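Phosphoribosylglycinamide synthetase (Anaerococcus prevotii, PDB 4DIM) probably works as an ATP-dependent ligase of the ATP-grasp family, binding ATP and a metal ion such as manganese. Local coordinates at residues N7-I12 against H32-T37; D61-K66 against A88-K93; D109-K114 against A125-V130; I148-D153 against I186-I191. One frame throughout, in Å; residues are numbered along the deposited sequence.

The four contacts fall into two neighbouring pairs. Interactions 1 and 2 belong to the N-terminal part of the chain, their centres about 15 Å apart, and they touch where Leu11 CD2 packs on Ile90 CD1 at 3.9 Å. Interactions 3 and 4 have centres only about 9 Å apart and both reach one antiparallel sheet, in which strands 127-128 and 186-189 are neighbours, joined by a probable hydrogen bond from Phe128 N to Val187 O (3.0 Å) and by the Arg126–Glu189 salt bridge. The nearest atoms of interactions 2 and 3 are about 12 Å apart. The sheet of interactions 3 and 4 lies within the ATP-grasp region, where relatives hold the nucleotide between two antiparallel sheets.

Interaction 1 (N7-I12 against H32-T37); sequences NKRLLI and HTIAGT
Arg9 and His32 lie side by side and point the same way, their guanidinium and imidazole planes 22° apart. NH2 of Arg9 comes 3.7 Å from His32 NE2, and Glu51 bonds to both residues: OE1 with His32 NE2, and OE2 in a salt bridge with Arg9 NH1, which also bonds to Leu70 O. A bend at chi3 (63°) turns NE of Arg9 aside, and Ile34 CD1 sits over one guanidinium face toward its rim, 3.9 Å from NH1. An alanine at Arg9 would probably leave Glu51 and Leu70 O without this partner and Ile34 CD1 with only the CB contact. The two strands are the parallel pair of a beta-alpha-beta unit, as in a Rossmann-like domain, with helix 20-29 as the connection. Backbone hydrogen bonds run from His32 N to Lys8 O (2.8 Å) through to Gly36 N and Ile12 O (3.0 Å). On the Arg9 face, Leu11 CD1 rests against Ile34 CG2 at 3.7 Å and Gly36 CA at 3.6 Å. On the other face, under helix 20-29, Ile12 CD1 meets Thr33 CG2 at 3.9 Å.

Interaction 2 (D61-K66 against A88-K93); sequences DEVEQK and ARICDK
Arg89 reaches from helix 84-94 to Asp61 on helix 60-66; the two short helical segments are inclined at 42° and pass 9.3 Å apart. Its NH1 gives a weak hydrogen bond, part of a salt bridge, to Asp61 OD1 at 2.9 Å. The carboxylate comes to the guanidinium edge with its own plane turned 81° away, and NH2 has a second acid, Glu101. Farther back, Arg89 CD touches Glu64 OE1 at 3.4 Å. Next, Ile90 crosses Val63 at about a right angle, CD1 to CG1 3.4 Å, and leans on Leu11 and Leu13 of strand 9-13, fastening the helix to the parallel sheet of this Rossmann-like domain. One turn after Arg89, Lys93 NZ lies 3.7 Å from both Glu64 OE1 and OE2, a long salt bridge. An alanine at Glu64 would probably leave Lys93 without this acidic partner and Arg89 CD without the carboxylate beside it. Acids on helix 60-66 thus face bases on helix 84-94, where their charges probably offset one another, while Val63 and Ile90 pack toward the sheet.

Interaction 3 (D109-K114 against A125-V130); sequences DKYKMK and ARHFVV
Lys114 of helix 110-120 packs along its chain on His127 of strand 127-128, an outer strand of the antiparallel sheet in the ATP-grasp region; the helix packs on the sheet face that carries His127, Ile186 and Glu188. Along Lys114, CB meets the imidazole first, 3.4 Å from His127 NE2. CG, set anti to the carbonyl carbon (chi1 -61°), comes in at the ring edge, 3.4 Å from His127 CD2. CD passes on to the backbone, 3.2 Å from Ala125 O, and CE keeps to the same carbonyl oxygen. NZ finds its hydrogen bond just before the strand segment, at Thr124 OG1. His127 presents its edge to the helix: besides the lysine, Tyr111 CA and Lys110 O lie near the ring plane at NE2, both 3.8 Å away. CG of His127 stands between the backbone N and the carbonyl carbon (chi1 75°), on a side chain that sets out toward the helix. Asp109 caps the N-terminus of that helix, its OD2 accepting a weak bond from Lys112 N at 3.3 Å. Beyond the histidine, Tyr111, whose OH is hydrogen-bonded to the hydroxyl of Tyr184, crosses Val129 at about a right angle. Val129 CG1 touches the edge of the tyrosine ring, near its plane, 3.6 Å from CE1.

Interaction 4 (I148-D153 against I186-I191); sequences IVKATD and IVEEFI
Ile148 to Lys150 and Ile186 to Glu188 form the antiparallel pair at the middle of a four-stranded sheet in the ATP-grasp region, the kind of sheet that in relatives makes one wall of the nucleotide cleft. Two hydrogen-bonded pairs hold the strands. Ile148 N bonds to Glu188 O at 2.8 Å with a nearly straight N-H (174°), and Glu188 N returns to Ile148 O at 2.9 Å; Lys150 and Ile186 form the same reciprocal pair of N-H...O bonds. Between them, Val149 and Val187 make a non-hydrogen-bonded pair whose side chains share the opposite face, where helix 133-141 covers Val187. On the face of Ile148, Lys150, Ile186 and Glu188, the lysine chain starts with CG between the backbone N and the carbonyl carbon (chi1 53°) and then runs extended. Its CE passes Ile186 CG2 at 4.0 Å, and NZ stands 3.7 Å from Glu188 OE1, a long salt bridge. Lys114 CE, on helix 110-120, packs on Glu188 OE2. Contacts at both ends extend the pair. Phe190 crosses Ile148 obliquely, ring atom CD1 3.4 Å from Ile148 CG1. Past the other end, Thr152 meets Ile186 at about a right angle, CG2 to CD1 3.5 Å, beside Tyr111.

Interaction 1 (N7-I12 against H32-T37)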
loop_
_atom_site.group_PDB
_atom_site.type_symbol
_atom_site.label_atom_id
_atom_site.label_comp_id
_atom_site.label_asym_id
_atom_site.label_seq_id
_atom_site.Cartn_x
_atom_site.Cartn_y
_atom_site.Cartn_z
ATOM N N ASN A 7 29.037 4.489 1.501
ATOM C CA ASN A 7 29.573 3.638 0.430
ATOM C C ASN A 7 29.012 2.209 0.583
ATOM O O ASN A 7 29.720 1.298 1.018
ATOM C CB ASN A 7 31.123 3.630 0.376
ATOM C CG ASN A 7 31.761 4.986 0.157
ATOM O OD1 ASN A 7 31.310 5.778 -0.684
ATOM N ND2 ASN A 7 32.877 5.260 0.848
ATOM N N LYS A 8 27.734 2.040 0.223
ATOM C CA LYS A 8 26.976 0.780 0.303
ATOM C C LYS A 8 25.997 0.733 -0.860
ATOM O O LYS A 8 25.401 1.763 -1.155
ATOM C CB LYS A 8 26.209 0.705 1.635
ATOM C CG LYS A 8 27.050 0.348 2.859
ATOM C CD LYS A 8 26.638 -0.973 3.488
ATOM C CE LYS A 8 27.110 -1.104 4.916
ATOM N NZ LYS A 8 26.616 -2.365 5.558
ATOM N N ARG A 9 25.804 -0.435 -1.500
ATOM C CA ARG A 9 24.973 -0.556 -2.714
ATOM C C ARG A 9 23.579 -1.113 -2.439
ATOM O O ARG A 9 23.446 -2.239 -1.973
ATOM C CB ARG A 9 25.685 -1.443 -3.767
ATOM C CG ARG A 9 27.050 -0.885 -4.225
ATOM C CD ARG A 9 27.927 -1.892 -4.953
ATOM N NE ARG A 9 27.330 -2.374 -6.208
ATOM C CZ ARG A 9 27.419 -1.767 -7.394
ATOM N NH1 ARG A 9 26.820 -2.289 -8.459
ATOM N NH2 ARG A 9 28.106 -0.633 -7.525
ATOM N N LEU A 10 22.536 -0.349 -2.793
ATOM C CA LEU A 10 21.154 -0.771 -2.581
ATOM C C LEU A 10 20.466 -0.797 -3.885
ATOM O O LEU A 10 20.389 0.249 -4.513
ATOM C CB LEU A 10 20.400 0.190 -1.613
ATOM C CG LEU A 10 18.907 -0.107 -1.360
ATOM C CD1 LEU A 10 18.730 -1.300 -0.505
ATOM C CD2 LEU A 10 18.200 1.095 -0.775
ATOM N N LEU A 11 19.865 -1.932 -4.243
ATOM C CA LEU A 11 19.069 -2.055 -5.459
ATOM C C LEU A 11 17.649 -1.752 -5.079
ATOM O O LEU A 11 17.102 -2.409 -4.187
ATOM C CB LEU A 11 19.192 -3.463 -6.084
ATOM C CG LEU A 11 18.109 -3.861 -7.110
ATOM C CD1 LEU A 11 18.398 -3.255 -8.515
ATOM C CD2 LEU A 11 17.953 -5.369 -7.173
ATOM N N ILE A 12 17.047 -0.743 -5.701
ATOM C CA ILE A 12 15.660 -0.421 -5.422
ATOM C C ILE A 12 14.855 -0.980 -6.560
ATOM O O ILE A 12 15.068 -0.575 -7.697
ATOM C CB ILE A 12 15.413 1.069 -5.196
ATOM C CG1 ILE A 12 16.150 1.554 -3.924
ATOM C CG2 ILE A 12 13.898 1.311 -5.098
ATOM C CD1 ILE A 12 16.430 3.095 -3.873
ATOM N N HIS A 32 24.822 4.068 -2.558
ATOM C CA HIS A 32 24.951 3.982 -4.018
ATOM C C HIS A 32 23.712 3.249 -4.564
ATOM O O HIS A 32 23.568 2.037 -4.383
ATOM C CB HIS A 32 26.253 3.253 -4.391
ATOM C CG HIS A 32 26.477 3.155 -5.861
ATOM N ND1 HIS A 32 27.335 4.016 -6.513
ATOM C CD2 HIS A 32 25.928 2.310 -6.762
ATOM C CE1 HIS A 32 27.288 3.663 -7.787
ATOM N NE2 HIS A 32 26.444 2.648 -7.982
ATOM N N THR A 33 22.796 3.973 -5.195
ATOM C CA THR A 33 21.563 3.341 -5.616
ATOM C C THR A 33 21.665 2.784 -7.041
ATOM O O THR A 33 22.379 3.294 -7.904
ATOM C CB THR A 33 20.370 4.273 -5.422
ATOM O OG1 THR A 33 20.614 5.523 -6.059
ATOM C CG2 THR A 33 20.098 4.524 -3.970
ATOM N N ILE A 34 20.960 1.676 -7.233
ATOM C CA ILE A 34 20.834 0.971 -8.474
ATOM C C ILE A 34 19.352 0.886 -8.723
ATOM O O ILE A 34 18.650 0.268 -7.925
ATOM C CB ILE A 34 21.510 -0.417 -8.402
ATOM C CG1 ILE A 34 23.012 -0.299 -8.109
ATOM C CG2 ILE A 34 21.268 -1.208 -9.699
ATOM C CD1 ILE A 34 23.422 -1.138 -7.059
ATOM N N ALA A 35 18.870 1.551 -9.780
ATOM C CA ALA A 35 17.478 1.493 -10.182
ATOM C C ALA A 35 17.189 0.196 -10.945
ATOM O O ALA A 35 17.655 0.048 -12.078
ATOM C CB ALA A 35 17.148 2.688 -11.059
ATOM N N GLY A 36 16.475 -0.741 -10.306
ATOM C CA GLY A 36 16.037 -1.989 -10.936
ATOM C C GLY A 36 14.763 -1.669 -11.704
ATOM O O GLY A 36 13.704 -1.525 -11.088
ATOM N N THR A 37 14.848 -1.455 -13.029
ATOM C CA THR A 37 13.673 -0.982 -13.747
ATOM C C THR A 37 13.613 -1.409 -15.224
ATOM O O THR A 37 14.433 -2.176 -15.711
ATOM C CB THR A 37 13.634 0.562 -13.628
ATOM O OG1 THR A 37 12.460 1.065 -14.265
ATOM C CG2 THR A 37 14.882 1.250 -14.223
#

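Interaction 2 (D61-K66 against A88-K93)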
loop_
_atom_site.group_PDB
_atom_site.type_symbol
_atom_site.label_atom_id
_atom_site.label_comp_id
_atom_site.label_asym_id
_atom_site.label_seq_id
_atom_site.Cartn_x
_atom_site.Cartn_y
_atom_site.Cartn_z
ATOM N N ASP A 61 12.403 -14.992 -11.167
ATOM C CA ASP A 61 13.460 -15.834 -11.751
ATOM C C ASP A 61 14.491 -14.988 -12.527
ATOM O O ASP A 61 15.686 -15.173 -12.325
ATOM C CB ASP A 61 12.871 -16.930 -12.655
ATOM C CG ASP A 61 12.466 -18.181 -11.890
ATOM O OD1 ASP A 61 11.294 -18.258 -11.454
ATOM O OD2 ASP A 61 13.348 -19.033 -11.635
ATOM N N GLU A 62 14.039 -14.059 -13.380
ATOM C CA GLU A 62 14.944 -13.162 -14.116
ATOM C C GLU A 62 15.766 -12.318 -13.166
ATOM O O GLU A 62 16.962 -12.163 -13.345
ATOM C CB GLU A 62 14.146 -12.230 -15.034
ATOM C CG GLU A 62 14.993 -11.383 -15.971
ATOM C CD GLU A 62 14.306 -10.098 -16.377
ATOM O OE1 GLU A 62 14.471 -9.091 -15.652
ATOM O OE2 GLU A 62 13.553 -10.110 -17.377
ATOM N N VAL A 63 15.101 -11.759 -12.161
ATOM C CA VAL A 63 15.713 -10.888 -11.174
ATOM C C VAL A 63 16.816 -11.598 -10.417
ATOM O O VAL A 63 17.875 -11.012 -10.253
ATOM C CB VAL A 63 14.634 -10.336 -10.226
ATOM C CG1 VAL A 63 15.239 -9.767 -8.945
ATOM C CG2 VAL A 63 13.817 -9.272 -10.943
ATOM N N GLU A 64 16.564 -12.831 -9.950
ATOM C CA GLU A 64 17.527 -13.649 -9.205
ATOM C C GLU A 64 18.847 -13.800 -9.999
ATOM O O GLU A 64 19.935 -13.737 -9.425
ATOM C CB GLU A 64 16.894 -15.028 -8.920
ATOM C CG GLU A 64 17.714 -15.994 -8.082
ATOM C CD GLU A 64 17.447 -17.463 -8.361
ATOM O OE1 GLU A 64 16.276 -17.826 -8.624
ATOM O OE2 GLU A 64 18.409 -18.260 -8.273
ATOM N N GLN A 65 18.735 -13.980 -11.313
ATOM C CA GLN A 65 19.891 -14.128 -12.187
ATOM C C GLN A 65 20.650 -12.811 -12.309
ATOM O O GLN A 65 21.870 -12.778 -12.167
ATOM C CB GLN A 65 19.459 -14.622 -13.597
ATOM C CG GLN A 65 19.433 -16.154 -13.806
ATOM C CD GLN A 65 19.010 -16.990 -12.609
ATOM O OE1 GLN A 65 17.815 -17.172 -12.325
ATOM N NE2 GLN A 65 19.984 -17.564 -11.906
ATOM N N LYS A 66 19.927 -11.735 -12.569
ATOM C CA LYS A 66 20.518 -10.424 -12.803
ATOM C C LYS A 66 21.252 -9.810 -11.581
ATOM O O LYS A 66 22.126 -8.979 -11.821
ATOM C CB LYS A 66 19.439 -9.442 -13.325
ATOM C CG LYS A 66 19.039 -9.731 -14.779
ATOM C CD LYS A 66 18.018 -8.744 -15.331
ATOM C CE LYS A 66 17.615 -9.012 -16.776
ATOM N NZ LYS A 66 18.608 -8.503 -17.766
ATOM N N ALA A 88 11.835 -10.660 -2.221
ATOM C CA ALA A 88 11.882 -11.770 -1.290
ATOM C C ALA A 88 12.899 -12.848 -1.752
ATOM O O ALA A 88 13.705 -13.316 -0.931
ATOM C CB ALA A 88 10.492 -12.365 -1.135
ATOM N N ARG A 89 12.923 -13.172 -3.072
ATOM C CA ARG A 89 13.891 -14.130 -3.596
ATOM C C ARG A 89 15.312 -13.557 -3.519
ATOM O O ARG A 89 16.227 -14.272 -3.072
ATOM C CB ARG A 89 13.588 -14.576 -5.033
ATOM C CG ARG A 89 14.229 -15.967 -5.316
ATOM C CD ARG A 89 13.776 -16.600 -6.617
ATOM N NE ARG A 89 12.428 -17.152 -6.506
ATOM C CZ ARG A 89 11.731 -17.682 -7.510
ATOM N NH1 ARG A 89 12.251 -17.743 -8.734
ATOM N NH2 ARG A 89 10.503 -18.152 -7.300
ATOM N N ILE A 90 15.498 -12.271 -3.916
ATOM C CA ILE A 90 16.812 -11.588 -3.807
ATOM C C ILE A 90 17.357 -11.796 -2.376
ATOM O O ILE A 90 18.471 -12.259 -2.201
ATOM C CB ILE A 90 16.728 -10.054 -4.151
ATOM C CG1 ILE A 90 16.530 -9.832 -5.624
ATOM C CG2 ILE A 90 17.987 -9.291 -3.683
ATOM C CD1 ILE A 90 15.943 -8.510 -5.920
ATOM N N CYS A 91 16.542 -11.487 -1.368
ATOM C CA CYS A 91 16.930 -11.619 0.031
ATOM C C CYS A 91 17.193 -13.045 0.439
ATOM O O CYS A 91 18.161 -13.271 1.154
ATOM C CB CYS A 91 15.873 -10.985 0.916
ATOM S SG CYS A 91 15.628 -9.238 0.560
ATOM N N ASP A 92 16.351 -13.994 0.009
ATOM C CA ASP A 92 16.546 -15.410 0.322
ATOM C C ASP A 92 17.803 -16.012 -0.324
ATOM O O ASP A 92 18.377 -16.935 0.263
ATOM C CB ASP A 92 15.318 -16.241 -0.113
ATOM C CG ASP A 92 14.149 -16.116 0.827
ATOM O OD1 ASP A 92 14.155 -15.177 1.666
ATOM O OD2 ASP A 92 13.207 -16.942 0.717
ATOM N N LYS A 93 18.198 -15.548 -1.539
ATOM C CA LYS A 93 19.338 -16.135 -2.268
ATOM C C LYS A 93 20.652 -15.361 -2.037
ATOM O O LYS A 93 21.690 -15.991 -1.889
ATOM C CB LYS A 93 19.029 -16.222 -3.776
ATOM C CG LYS A 93 17.755 -17.028 -4.147
ATOM C CD LYS A 93 17.760 -18.512 -3.726
ATOM C CE LYS A 93 16.508 -19.277 -4.157
ATOM N NZ LYS A 93 16.592 -19.865 -5.537
#

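Interaction 3 (D109-K114 against A125-V130)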
loop_
_atom_site.group_PDB
_atom_site.type_symbol
_atom_site.label_atom_id
_atom_site.label_comp_id
_atom_site.label_asym_id
_atom_site.label_seq_id
_atom_site.Cartn_x
_atom_site.Cartn_y
_atom_site.Cartn_z
ATOM N N ASP A 109 -1.407 -14.723 -2.060
ATOM C CA ASP A 109 -2.443 -15.712 -2.323
ATOM C C ASP A 109 -3.466 -15.696 -1.216
ATOM O O ASP A 109 -3.174 -16.138 -0.109
ATOM C CB ASP A 109 -1.815 -17.107 -2.472
ATOM C CG ASP A 109 -2.766 -18.138 -3.064
ATOM O OD1 ASP A 109 -3.210 -17.944 -4.221
ATOM O OD2 ASP A 109 -3.043 -19.146 -2.389
ATOM N N LYS A 110 -4.659 -15.166 -1.509
ATOM C CA LYS A 110 -5.790 -15.108 -0.561
ATOM C C LYS A 110 -6.147 -16.475 0.081
ATOM O O LYS A 110 -6.514 -16.485 1.239
ATOM C CB LYS A 110 -7.062 -14.540 -1.242
ATOM C CG LYS A 110 -7.155 -13.005 -1.273
ATOM C CD LYS A 110 -8.566 -12.494 -0.900
ATOM C CE LYS A 110 -8.608 -11.014 -0.593
ATOM N NZ LYS A 110 -7.837 -10.661 0.630
ATOM N N TYR A 111 -6.062 -17.597 -0.655
ATOM C CA TYR A 111 -6.376 -18.912 -0.080
ATOM C C TYR A 111 -5.398 -19.239 1.048
ATOM O O TYR A 111 -5.822 -19.701 2.098
ATOM C CB TYR A 111 -6.308 -20.078 -1.104
ATOM C CG TYR A 111 -7.043 -19.976 -2.426
ATOM C CD1 TYR A 111 -8.250 -20.644 -2.621
ATOM C CD2 TYR A 111 -6.397 -19.486 -3.561
ATOM C CE1 TYR A 111 -8.821 -20.767 -3.896
ATOM C CE2 TYR A 111 -6.970 -19.580 -4.830
ATOM C CZ TYR A 111 -8.204 -20.187 -4.988
ATOM O OH TYR A 111 -8.795 -20.256 -6.226
ATOM N N LYS A 112 -4.090 -19.043 0.789
ATOM C CA LYS A 112 -2.994 -19.299 1.724
ATOM C C LYS A 112 -2.994 -18.328 2.883
ATOM O O LYS A 112 -2.619 -18.707 3.997
ATOM C CB LYS A 112 -1.625 -19.196 1.030
ATOM C CG LYS A 112 -1.223 -20.343 0.110
ATOM C CD LYS A 112 0.207 -20.107 -0.466
ATOM C CE LYS A 112 0.457 -20.749 -1.830
ATOM N NZ LYS A 112 0.863 -22.173 -1.727
HETATM N N MSE A 113 -3.358 -17.060 2.615
HETATM C CA MSE A 113 -3.452 -16.015 3.641
HETATM C C MSE A 113 -4.581 -16.323 4.590
HETATM O O MSE A 113 -4.405 -16.263 5.801
HETATM C CB MSE A 113 -3.692 -14.624 2.997
HETATM C CG MSE A 113 -3.329 -13.450 3.917
HETATM SE SE MSE A 113 -4.099 -11.721 3.442
HETATM C CE MSE A 113 -6.015 -12.166 3.501
ATOM N N LYS A 114 -5.740 -16.665 4.053
ATOM C CA LYS A 114 -6.932 -16.932 4.866
ATOM C C LYS A 114 -6.808 -18.258 5.632
ATOM O O LYS A 114 -7.520 -18.458 6.622
ATOM C CB LYS A 114 -8.198 -16.927 3.974
ATOM C CG LYS A 114 -8.453 -15.587 3.280
ATOM C CD LYS A 114 -9.450 -14.689 3.970
ATOM C CE LYS A 114 -9.916 -13.557 3.065
ATOM N NZ LYS A 114 -9.772 -12.199 3.678
ATOM N N ALA A 125 -12.519 -11.938 6.738
ATOM C CA ALA A 125 -13.676 -12.523 6.025
ATOM C C ALA A 125 -13.337 -13.977 5.674
ATOM O O ALA A 125 -12.511 -14.227 4.802
ATOM C CB ALA A 125 -13.984 -11.741 4.746
ATOM N N ARG A 126 -13.918 -14.925 6.390
ATOM C CA ARG A 126 -13.608 -16.337 6.204
ATOM C C ARG A 126 -14.204 -16.842 4.901
ATOM O O ARG A 126 -15.216 -16.301 4.444
ATOM C CB ARG A 126 -14.154 -17.144 7.396
ATOM C CG ARG A 126 -13.527 -16.751 8.762
ATOM C CD ARG A 126 -14.200 -17.425 9.960
ATOM N NE ARG A 126 -15.607 -17.031 10.082
ATOM C CZ ARG A 126 -16.487 -17.561 10.926
ATOM N NH1 ARG A 126 -16.116 -18.519 11.776
ATOM N NH2 ARG A 126 -17.745 -17.135 10.935
ATOM N N HIS A 127 -13.576 -17.866 4.294
ATOM C CA HIS A 127 -14.076 -18.408 3.028
ATOM C C HIS A 127 -13.950 -19.900 2.917
ATOM O O HIS A 127 -13.046 -20.536 3.474
ATOM C CB HIS A 127 -13.371 -17.773 1.813
ATOM C CG HIS A 127 -11.965 -18.242 1.564
ATOM N ND1 HIS A 127 -11.686 -19.336 0.773
ATOM C CD2 HIS A 127 -10.803 -17.710 1.985
ATOM C CE1 HIS A 127 -10.366 -19.434 0.738
ATOM N NE2 HIS A 127 -9.792 -18.466 1.442
ATOM N N PHE A 128 -14.827 -20.436 2.082
ATOM C CA PHE A 128 -14.848 -21.857 1.790
ATOM C C PHE A 128 -14.853 -22.097 0.278
ATOM O O PHE A 128 -15.600 -21.448 -0.464
ATOM C CB PHE A 128 -16.061 -22.503 2.480
ATOM C CG PHE A 128 -15.789 -22.746 3.942
ATOM C CD1 PHE A 128 -14.937 -23.767 4.345
ATOM C CD2 PHE A 128 -16.267 -21.874 4.903
ATOM C CE1 PHE A 128 -14.646 -23.972 5.692
ATOM C CE2 PHE A 128 -15.973 -22.071 6.260
ATOM C CZ PHE A 128 -15.177 -23.131 6.648
ATOM N N VAL A 129 -14.001 -23.048 -0.150
ATOM C CA VAL A 129 -13.835 -23.458 -1.563
ATOM C C VAL A 129 -14.807 -24.646 -1.849
ATOM O O VAL A 129 -14.404 -25.804 -1.884
ATOM C CB VAL A 129 -12.350 -23.775 -1.954
ATOM C CG1 VAL A 129 -11.600 -22.511 -2.373
ATOM C CG2 VAL A 129 -11.584 -24.487 -0.831
ATOM N N VAL A 130 -16.099 -24.319 -1.993
ATOM C CA VAL A 130 -17.215 -25.242 -2.255
ATOM C C VAL A 130 -17.121 -25.894 -3.680
ATOM O O VAL A 130 -16.651 -25.261 -4.620
ATOM C CB VAL A 130 -18.578 -24.482 -2.062
ATOM C CG1 VAL A 130 -18.652 -23.186 -2.865
ATOM C CG2 VAL A 130 -19.778 -25.350 -2.392
#

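Interaction 4 (I148-D153 against I186-I191)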
loop_
_atom_site.group_PDB
_atom_site.type_symbol
_atom_site.label_atom_id
_atom_site.label_comp_id
_atom_site.label_asym_id
_atom_site.label_seq_id
_atom_site.Cartn_x
_atom_site.Cartn_y
_atom_site.Cartn_z
ATOM N N ILE A 148 -20.824 -13.485 -0.372
ATOM C CA ILE A 148 -20.502 -13.282 -1.766
ATOM C C ILE A 148 -20.267 -14.656 -2.360
ATOM O O ILE A 148 -19.684 -15.514 -1.690
ATOM C CB ILE A 148 -19.264 -12.400 -1.868
ATOM C CG1 ILE A 148 -19.616 -10.942 -1.615
ATOM C CG2 ILE A 148 -18.573 -12.597 -3.199
ATOM C CD1 ILE A 148 -20.074 -10.143 -2.823
ATOM N N VAL A 149 -20.714 -14.864 -3.598
ATOM C CA VAL A 149 -20.430 -16.071 -4.382
ATOM C C VAL A 149 -19.648 -15.620 -5.558
ATOM O O VAL A 149 -20.070 -14.708 -6.283
ATOM C CB VAL A 149 -21.631 -16.888 -4.823
ATOM C CG1 VAL A 149 -21.148 -18.234 -5.312
ATOM C CG2 VAL A 149 -22.630 -17.062 -3.683
ATOM N N LYS A 150 -18.483 -16.212 -5.745
ATOM C CA LYS A 150 -17.601 -15.737 -6.786
ATOM C C LYS A 150 -16.751 -16.805 -7.330
ATOM O O LYS A 150 -16.567 -17.856 -6.727
ATOM C CB LYS A 150 -16.710 -14.590 -6.258
ATOM C CG LYS A 150 -15.941 -14.898 -4.983
ATOM C CD LYS A 150 -15.147 -13.693 -4.588
ATOM C CE LYS A 150 -14.267 -13.943 -3.391
ATOM N NZ LYS A 150 -13.059 -13.072 -3.421
ATOM N N ALA A 151 -16.255 -16.512 -8.527
ATOM C CA ALA A 151 -15.414 -17.364 -9.329
ATOM C C ALA A 151 -14.013 -16.880 -9.173
ATOM O O ALA A 151 -13.766 -15.715 -8.858
ATOM C CB ALA A 151 -15.860 -17.303 -10.779
ATOM N N THR A 152 -13.091 -17.767 -9.385
ATOM C CA THR A 152 -11.691 -17.483 -9.185
ATOM C C THR A 152 -11.003 -17.076 -10.500
ATOM O O THR A 152 -10.053 -16.289 -10.463
ATOM C CB THR A 152 -11.105 -18.739 -8.552
ATOM O OG1 THR A 152 -11.026 -19.768 -9.538
ATOM C CG2 THR A 152 -11.978 -19.253 -7.380
ATOM N N ASP A 153 -11.493 -17.590 -11.654
ATOM C CA ASP A 153 -10.874 -17.382 -12.969
ATOM C C ASP A 153 -11.125 -15.991 -13.555
ATOM O O ASP A 153 -10.163 -15.353 -14.024
ATOM C CB ASP A 153 -11.311 -18.462 -13.983
ATOM C CG ASP A 153 -12.793 -18.690 -14.206
ATOM O OD1 ASP A 153 -13.571 -18.522 -13.244
ATOM O OD2 ASP A 153 -13.157 -19.184 -15.289
ATOM N N ILE A 186 -16.259 -19.995 -4.748
ATOM C CA ILE A 186 -15.847 -19.504 -3.458
ATOM C C ILE A 186 -17.069 -18.843 -2.875
ATOM O O ILE A 186 -17.730 -18.028 -3.525
ATOM C CB ILE A 186 -14.570 -18.612 -3.467
ATOM C CG1 ILE A 186 -13.331 -19.537 -3.607
ATOM C CG2 ILE A 186 -14.428 -17.788 -2.173
ATOM C CD1 ILE A 186 -12.050 -18.865 -3.926
ATOM N N VAL A 187 -17.432 -19.305 -1.690
ATOM C CA VAL A 187 -18.478 -18.678 -0.889
ATOM C C VAL A 187 -17.693 -17.972 0.221
ATOM O O VAL A 187 -16.874 -18.597 0.911
ATOM C CB VAL A 187 -19.623 -19.612 -0.393
ATOM C CG1 VAL A 187 -19.117 -20.712 0.549
ATOM C CG2 VAL A 187 -20.712 -18.790 0.277
ATOM N N GLU A 188 -17.817 -16.660 0.284
ATOM C CA GLU A 188 -17.052 -15.872 1.261
ATOM C C GLU A 188 -17.948 -14.927 2.010
ATOM O O GLU A 188 -18.865 -14.354 1.429
ATOM C CB GLU A 188 -15.942 -15.086 0.535
ATOM C CG GLU A 188 -15.010 -14.338 1.454
ATOM C CD GLU A 188 -13.862 -13.653 0.761
ATOM O OE1 GLU A 188 -14.102 -12.601 0.127
ATOM O OE2 GLU A 188 -12.715 -14.131 0.908
ATOM N N GLU A 189 -17.637 -14.709 3.291
ATOM C CA GLU A 189 -18.362 -13.738 4.119
ATOM C C GLU A 189 -18.264 -12.362 3.501
ATOM O O GLU A 189 -17.172 -11.925 3.096
ATOM C CB GLU A 189 -17.773 -13.665 5.532
ATOM C CG GLU A 189 -17.938 -14.909 6.383
ATOM C CD GLU A 189 -17.359 -14.729 7.771
ATOM O OE1 GLU A 189 -18.068 -15.016 8.763
ATOM O OE2 GLU A 189 -16.179 -14.322 7.868
ATOM N N PHE A 190 -19.393 -11.675 3.432
ATOM C CA PHE A 190 -19.443 -10.323 2.920
ATOM C C PHE A 190 -19.433 -9.394 4.125
ATOM O O PHE A 190 -20.372 -9.414 4.928
ATOM C CB PHE A 190 -20.670 -10.121 2.023
ATOM C CG PHE A 190 -20.674 -8.790 1.302
ATOM C CD1 PHE A 190 -19.560 -8.361 0.590
ATOM C CD2 PHE A 190 -21.776 -7.952 1.364
ATOM C CE1 PHE A 190 -19.540 -7.106 -0.014
ATOM C CE2 PHE A 190 -21.763 -6.709 0.737
ATOM C CZ PHE A 190 -20.645 -6.291 0.052
ATOM N N ILE A 191 -18.318 -8.669 4.313
ATOM C CA ILE A 191 -18.113 -7.749 5.429
ATOM C C ILE A 191 -18.320 -6.368 4.876
ATOM O O ILE A 191 -17.567 -5.923 4.032
ATOM C CB ILE A 191 -16.706 -7.927 6.065
ATOM C CG1 ILE A 191 -16.379 -9.402 6.372
ATOM C CG2 ILE A 191 -16.565 -7.080 7.314
ATOM C CD1 ILE A 191 -17.218 -10.038 7.480
#